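Local coordinates for protein oligogalacturonate-specific porin KdgM (Dickeya dadantii, PDB 4FQE) that forms a monomeric outer-membrane porin specific for oligogalacturonides, the acidic sugars it lets through the outer membrane, and is required for full virulence, at residues 130-142 / 147-159. Sequence-based numbering, arbitrary orientation.
With C8E ((hydroxyethyloxy)tri(ethyloxy)octane), chain I; C8E ((hydroxyethyloxy)tri(ethyloxy)octane), chain E.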
loop_
_atom_site.group_PDB
_atom_site.type_symbol
_atom_site.label_atom_id
_atom_site.label_comp_id
_atom_site.label_asym_id
_atom_site.label_seq_id
_atom_site.Cartn_x
_atom_site.Cartn_y
_atom_site.Cartn_z
ATOM N N LYS A 130 -11.226 10.334 -14.123
ATOM C CA LYS A 130 -10.520 9.068 -14.284
ATOM C C LYS A 130 -9.056 9.240 -14.706
ATOM O O LYS A 130 -8.645 10.276 -15.208
ATOM C CB LYS A 130 -11.221 8.147 -15.284
ATOM C CG LYS A 130 -11.507 8.771 -16.630
ATOM C CD LYS A 130 -12.804 8.239 -17.228
ATOM C CE LYS A 130 -14.028 8.640 -16.410
ATOM N NZ LYS A 130 -15.300 8.563 -17.193
ATOM N N GLY A 131 -8.297 8.180 -14.508
ATOM C CA GLY A 131 -6.867 8.205 -14.757
ATOM C C GLY A 131 -6.292 6.867 -14.362
ATOM O O GLY A 131 -6.988 5.841 -14.335
ATOM N N TYR A 132 -5.019 6.879 -14.029
ATOM C CA TYR A 132 -4.405 5.681 -13.531
ATOM C C TYR A 132 -3.174 5.994 -12.719
ATOM O O TYR A 132 -2.564 7.061 -12.878
ATOM C CB TYR A 132 -4.065 4.750 -14.703
ATOM C CG TYR A 132 -2.992 5.254 -15.647
ATOM C CD1 TYR A 132 -1.642 5.019 -15.381
ATOM C CD2 TYR A 132 -3.315 5.917 -16.824
ATOM C CE1 TYR A 132 -0.647 5.458 -16.245
ATOM C CE2 TYR A 132 -2.315 6.347 -17.708
ATOM C CZ TYR A 132 -0.996 6.115 -17.403
ATOM O OH TYR A 132 0.019 6.536 -18.250
ATOM N N THR A 133 -2.822 5.072 -11.836
ATOM C CA THR A 133 -1.483 5.073 -11.273
ATOM C C THR A 133 -0.657 3.869 -11.712
ATOM O O THR A 133 -1.187 2.790 -11.976
ATOM C CB THR A 133 -1.499 5.168 -9.748
ATOM O OG1 THR A 133 -2.178 4.031 -9.210
ATOM C CG2 THR A 133 -2.209 6.447 -9.329
ATOM N N LEU A 134 0.654 4.092 -11.795
ATOM C CA LEU A 134 1.615 3.035 -12.044
ATOM C C LEU A 134 2.637 3.147 -10.906
ATOM O O LEU A 134 3.287 4.197 -10.726
ATOM C CB LEU A 134 2.239 3.205 -13.425
ATOM C CG LEU A 134 2.997 2.019 -14.038
ATOM C CD1 LEU A 134 2.100 0.818 -14.283
ATOM C CD2 LEU A 134 3.683 2.388 -15.373
ATOM N N THR A 135 2.732 2.082 -10.120
ATOM C CA THR A 135 3.485 2.080 -8.878
ATOM C C THR A 135 4.525 0.983 -8.978
ATOM O O THR A 135 4.202 -0.162 -9.275
ATOM C CB THR A 135 2.560 1.798 -7.690
ATOM O OG1 THR A 135 1.487 2.737 -7.704
ATOM C CG2 THR A 135 3.321 1.929 -6.368
ATOM N N GLY A 136 5.777 1.324 -8.778
ATOM C CA GLY A 136 6.807 0.305 -8.708
ATOM C C GLY A 136 7.365 0.293 -7.321
ATOM O O GLY A 136 7.425 1.345 -6.689
ATOM N N ASN A 137 7.762 -0.889 -6.855
ATOM C CA ASN A 137 8.244 -1.093 -5.507
ATOM C C ASN A 137 9.506 -1.954 -5.543
ATOM O O ASN A 137 9.569 -2.963 -6.272
ATOM C CB ASN A 137 7.220 -1.827 -4.684
ATOM C CG ASN A 137 6.014 -0.970 -4.362
ATOM O OD1 ASN A 137 5.050 -0.922 -5.122
ATOM N ND2 ASN A 137 6.089 -0.243 -3.252
ATOM N N ILE A 138 10.480 -1.572 -4.724
ATOM C CA ILE A 138 11.647 -2.408 -4.473
ATOM C C ILE A 138 11.781 -2.522 -2.976
ATOM O O ILE A 138 11.766 -1.496 -2.265
ATOM C CB ILE A 138 12.952 -1.809 -5.011
ATOM C CG1 ILE A 138 12.789 -1.407 -6.463
ATOM C CG2 ILE A 138 14.113 -2.795 -4.797
ATOM C CD1 ILE A 138 14.061 -0.857 -7.080
ATOM N N ASP A 139 11.860 -3.752 -2.494
ATOM C CA ASP A 139 11.851 -4.027 -1.062
ATOM C C ASP A 139 12.950 -4.993 -0.689
ATOM O O ASP A 139 13.110 -6.049 -1.301
ATOM C CB ASP A 139 10.504 -4.595 -0.625
ATOM C CG ASP A 139 9.358 -3.598 -0.802
ATOM O OD1 ASP A 139 8.482 -3.796 -1.663
ATOM O OD2 ASP A 139 9.347 -2.587 -0.125
ATOM N N TYR A 140 13.703 -4.624 0.335
ATOM C CA TYR A 140 14.878 -5.382 0.729
ATOM C C TYR A 140 14.857 -5.642 2.216
ATOM O O TYR A 140 14.745 -4.708 3.018
ATOM C CB TYR A 140 16.141 -4.618 0.349
ATOM C CG TYR A 140 17.409 -5.329 0.800
ATOM C CD1 TYR A 140 18.266 -4.758 1.730
ATOM C CD2 TYR A 140 17.711 -6.595 0.322
ATOM C CE1 TYR A 140 19.422 -5.419 2.152
ATOM C CE2 TYR A 140 18.852 -7.263 0.732
ATOM C CZ TYR A 140 19.696 -6.673 1.644
ATOM O OH TYR A 140 20.814 -7.345 2.052
ATOM N N THR A 141 14.905 -6.906 2.587
ATOM C CA THR A 141 14.899 -7.289 3.985
ATOM C C THR A 141 16.294 -7.626 4.455
ATOM O O THR A 141 17.040 -8.338 3.774
ATOM C CB THR A 141 13.945 -8.460 4.207
ATOM O OG1 THR A 141 12.634 -8.059 3.783
ATOM C CG2 THR A 141 13.897 -8.861 5.667
ATOM N N PHE A 142 16.662 -7.059 5.600
ATOM C CA PHE A 142 17.990 -7.278 6.132
ATOM C C PHE A 142 17.926 -7.494 7.636
ATOM O O PHE A 142 16.972 -7.062 8.324
ATOM C CB PHE A 142 18.912 -6.108 5.763
ATOM C CG PHE A 142 18.477 -4.758 6.304
ATOM C CD1 PHE A 142 17.502 -4.015 5.659
ATOM C CD2 PHE A 142 19.104 -4.205 7.414
ATOM C CE1 PHE A 142 17.143 -2.768 6.117
ATOM C CE2 PHE A 142 18.760 -2.955 7.870
ATOM C CZ PHE A 142 17.753 -2.240 7.227
ATOM N N THR A 147 12.932 -4.122 7.027
ATOM C CA THR A 147 12.669 -3.987 5.613
ATOM C C THR A 147 12.805 -2.544 5.205
ATOM O O THR A 147 12.200 -1.645 5.831
ATOM C CB THR A 147 11.262 -4.500 5.244
ATOM O OG1 THR A 147 11.148 -5.865 5.652
ATOM C CG2 THR A 147 11.006 -4.378 3.743
ATOM N N ILE A 148 13.597 -2.302 4.163
ATOM C CA ILE A 148 13.625 -0.963 3.550
ATOM C C ILE A 148 12.949 -1.083 2.175
ATOM O O ILE A 148 13.274 -1.993 1.386
ATOM C CB ILE A 148 15.061 -0.383 3.473
ATOM C CG1 ILE A 148 15.086 1.084 2.976
ATOM C CG2 ILE A 148 15.965 -1.233 2.571
ATOM C CD1 ILE A 148 14.842 2.169 4.024
ATOM N N GLY A 149 12.020 -0.176 1.895
ATOM C CA GLY A 149 11.277 -0.175 0.634
ATOM C C GLY A 149 11.301 1.151 -0.084
ATOM O O GLY A 149 11.096 2.196 0.551
ATOM N N TYR A 150 11.578 1.135 -1.385
ATOM C CA TYR A 150 11.463 2.333 -2.223
ATOM C C TYR A 150 10.253 2.122 -3.140
ATOM O O TYR A 150 10.069 1.043 -3.676
ATOM C CB TYR A 150 12.709 2.587 -3.064
ATOM C CG TYR A 150 12.521 3.636 -4.160
ATOM C CD1 TYR A 150 12.548 3.284 -5.490
ATOM C CD2 TYR A 150 12.259 4.976 -3.850
ATOM C CE1 TYR A 150 12.346 4.216 -6.498
ATOM C CE2 TYR A 150 12.073 5.919 -4.852
ATOM C CZ TYR A 150 12.130 5.524 -6.184
ATOM O OH TYR A 150 11.969 6.429 -7.198
ATOM N N GLU A 151 9.454 3.162 -3.287
ATOM C CA GLU A 151 8.232 3.140 -4.088
ATOM C C GLU A 151 8.233 4.382 -4.957
ATOM O O GLU A 151 8.466 5.514 -4.480
ATOM C CB GLU A 151 7.000 3.141 -3.195
ATOM C CG GLU A 151 5.697 3.135 -3.987
ATOM C CD GLU A 151 4.472 3.004 -3.094
ATOM O OE1 GLU A 151 4.357 1.973 -2.393
ATOM O OE2 GLU A 151 3.619 3.922 -3.140
ATOM N N LEU A 152 8.053 4.160 -6.255
ATOM C CA LEU A 152 7.977 5.224 -7.220
ATOM C C LEU A 152 6.574 5.126 -7.768
ATOM O O LEU A 152 6.152 4.046 -8.141
ATOM C CB LEU A 152 9.012 5.001 -8.332
ATOM C CG LEU A 152 9.013 5.941 -9.535
ATOM C CD1 LEU A 152 9.121 7.413 -9.193
ATOM C CD2 LEU A 152 10.170 5.585 -10.466
ATOM N N GLU A 153 5.850 6.233 -7.787
ATOM C CA GLU A 153 4.481 6.224 -8.245
ATOM C C GLU A 153 4.237 7.321 -9.256
ATOM O O GLU A 153 4.584 8.491 -9.039
ATOM C CB GLU A 153 3.525 6.336 -7.062
ATOM C CG GLU A 153 2.082 6.144 -7.451
ATOM C CD GLU A 153 1.187 5.841 -6.259
ATOM O OE1 GLU A 153 1.292 4.709 -5.703
ATOM O OE2 GLU A 153 0.385 6.730 -5.883
ATOM N N TYR A 154 3.637 6.919 -10.378
ATOM C CA TYR A 154 3.329 7.821 -11.450
ATOM C C TYR A 154 1.811 7.879 -11.580
ATOM O O TYR A 154 1.162 6.853 -11.796
ATOM C CB TYR A 154 3.961 7.290 -12.735
ATOM C CG TYR A 154 3.596 8.030 -13.988
ATOM C CD1 TYR A 154 4.315 9.168 -14.393
ATOM C CD2 TYR A 154 2.570 7.571 -14.807
ATOM C CE1 TYR A 154 3.986 9.837 -15.572
ATOM C CE2 TYR A 154 2.234 8.237 -15.973
ATOM C CZ TYR A 154 2.941 9.362 -16.358
ATOM O OH TYR A 154 2.584 9.995 -17.541
ATOM N N LYS A 155 1.261 9.079 -11.463
ATOM C CA LYS A 155 -0.183 9.268 -11.588
ATOM C C LYS A 155 -0.478 10.175 -12.759
ATOM O O LYS A 155 0.128 11.242 -12.902
ATOM C CB LYS A 155 -0.774 9.848 -10.312
ATOM C CG LYS A 155 -2.299 9.884 -10.280
ATOM C CD LYS A 155 -2.793 10.532 -8.998
ATOM C CE LYS A 155 -4.300 10.679 -8.990
ATOM N NZ LYS A 155 -4.780 11.037 -7.628
ATOM N N LYS A 156 -1.440 9.754 -13.575
ATOM C CA LYS A 156 -1.857 10.522 -14.721
ATOM C C LYS A 156 -3.360 10.589 -14.762
ATOM O O LYS A 156 -4.020 9.560 -14.693
ATOM C CB LYS A 156 -1.337 9.870 -16.003
ATOM C CG LYS A 156 -1.836 10.551 -17.265
ATOM C CD LYS A 156 -0.729 10.725 -18.291
ATOM C CE LYS A 156 -1.303 11.102 -19.648
ATOM N NZ LYS A 156 -0.234 11.420 -20.639
ATOM N N GLY A 157 -3.889 11.802 -14.870
ATOM C CA GLY A 157 -5.326 12.018 -15.011
ATOM C C GLY A 157 -5.790 11.939 -16.455
ATOM O O GLY A 157 -4.994 12.081 -17.402
ATOM N N THR A 158 -7.087 11.693 -16.620
ATOM C CA THR A 158 -7.784 11.924 -17.889
ATOM C C THR A 158 -9.042 12.767 -17.624
ATOM O O THR A 158 -10.150 12.241 -17.535
ATOM C CB THR A 158 -8.163 10.610 -18.588
ATOM O OG1 THR A 158 -7.039 9.715 -18.585
ATOM C CG2 THR A 158 -8.613 10.891 -20.025
ATOM N N SER A 159 -8.849 14.079 -17.484
ATOM C CA SER A 159 -9.937 15.012 -17.180
ATOM C C SER A 159 -9.568 16.447 -17.563
ATOM O O SER A 159 -10.416 17.220 -18.026
ATOM C CB SER A 159 -10.281 14.954 -15.689
ATOM O OG SER A 159 -10.799 13.683 -15.331
HETATM C C1 C8E I . 17.852 -2.397 -1.873
HETATM C C2 C8E I . 17.075 -1.255 -2.503
HETATM C C3 C8E I . 15.931 -0.738 -1.621
HETATM C C4 C8E I . 16.348 0.454 -0.756
HETATM C C5 C8E I . 16.082 1.813 -1.402
HETATM C C6 C8E I . 15.855 2.903 -0.352
HETATM C C7 C8E I . 16.494 4.244 -0.701
HETATM C C8 C8E I . 15.973 4.771 -2.033
HETATM O O9 C8E I . 16.036 6.201 -2.076
HETATM C C10 C8E I . 15.567 6.758 -3.306
HETATM C C11 C8E I . 14.470 7.749 -2.962
HETATM O O12 C8E I . 14.624 8.940 -3.725
HETATM C C13 C8E I . 13.956 10.022 -3.085
HETATM C C14 C8E I . 14.112 11.265 -3.936
HETATM O O15 C8E I . 13.607 12.385 -3.200
HETATM C C16 C8E I . 12.914 13.294 -4.045
HETATM C C17 C8E I . 13.623 14.633 -4.044
HETATM O O18 C8E I . 12.675 15.629 -4.434
HETATM C C19 C8E I . 13.239 16.943 -4.391
HETATM C C20 C8E I . 12.956 17.563 -3.028
HETATM O O21 C8E I . 11.768 18.365 -3.075
HETATM C C1 C8E E . 3.524 -7.155 -13.955
HETATM C C2 C8E E . 2.222 -7.139 -14.733
HETATM C C3 C8E E . 1.302 -5.999 -14.310
HETATM C C4 C8E E . 1.953 -4.639 -14.511
HETATM C C5 C8E E . 1.095 -3.684 -15.333
HETATM C C6 C8E E . 0.982 -4.129 -16.798
HETATM C C7 C8E E . 1.009 -3.011 -17.853
HETATM C C8 C8E E . 1.441 -1.619 -17.390
HETATM O O9 C8E E . 1.363 -0.666 -18.456
HETATM C C10 C8E E . 1.814 0.647 -18.100
HETATM C C11 C8E E . 0.890 1.733 -18.644
HETATM O O12 C8E E . 1.645 2.927 -18.904
HETATM C C13 C8E E . 2.196 2.968 -20.229
HETATM C C14 C8E E . 3.506 3.758 -20.294
HETATM O O15 C8E E . 4.382 3.429 -19.203
HETATM C C16 C8E E . 5.029 4.591 -18.673
HETATM C C17 C8E E . 6.079 4.228 -17.618
HETATM O O18 C8E E . 6.352 5.357 -16.775
HETATM C C19 C8E E . 7.002 6.444 -17.442
HETATM C C20 C8E E . 5.994 7.555 -17.741
HETATM O O21 C8E E . 5.941 7.886 -19.135
HETATM O O HOH W 1 8.486 -0.560 -1.556
HETATM O O HOH W 2 2.425 -0.331 -3.738
#
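Asn137 and Glu151 face each other as a non-hydrogen-bonded pair on the polar face of two antiparallel strands, 131-142 and 146-157, their side chains alongside one another. Glu151 can be followed outward: CB and CG each pass 3.5 Å from Asn137 ND2, CG and CD pack against the methyl CG2 of Thr135, OE2 lies 3.8 Å from Thr135 CG2, and OE1 accepts from Asn137 ND2 at 2.9 Å. With CG anti to the backbone N (chi1 179°) and the chain extended beyond it, the carboxylate is carried out beside the amide. The bond meets OE1 on its anti side and lies close to the amide plane, although the two flat groups are turned 80° apart. One water bridges Asn137 OD1 and Glu151 OE1; another accepts from Asn137 ND2 and donates to Asp139 OD2, so both ends of the amide are held.

At the next non-hydrogen-bonded pair, Thr135 OG1 donates to Glu153 OE1 at 2.8 Å, approaching from above the carboxylate plane; Arg110 of strand 105-116 also bonds to this hydroxyl. Asp139 OD2 sits 3.2 Å from Gly149 CA, against the backbone.

The other face is largely apolar and aromatic. Lys156 CB lies over one face of the Tyr132 ring in a CH-pi contact, while Tyr132 OH reaches the edge of the Tyr154 ring, 3.6 Å from Tyr154 CE2. Two detergent molecules lie along this face, one by Leu134 and Tyr154, the other by Ile148 and Tyr150, consistent with its facing the membrane. Paired N-H...O=C bonds stitch the strands from Tyr132-Lys156 to Tyr140-Ile148, making a beta hairpin of the twelve-stranded antiparallel barrel, with polar residues inside and apolar ones toward lipid, as in outer-membrane porins.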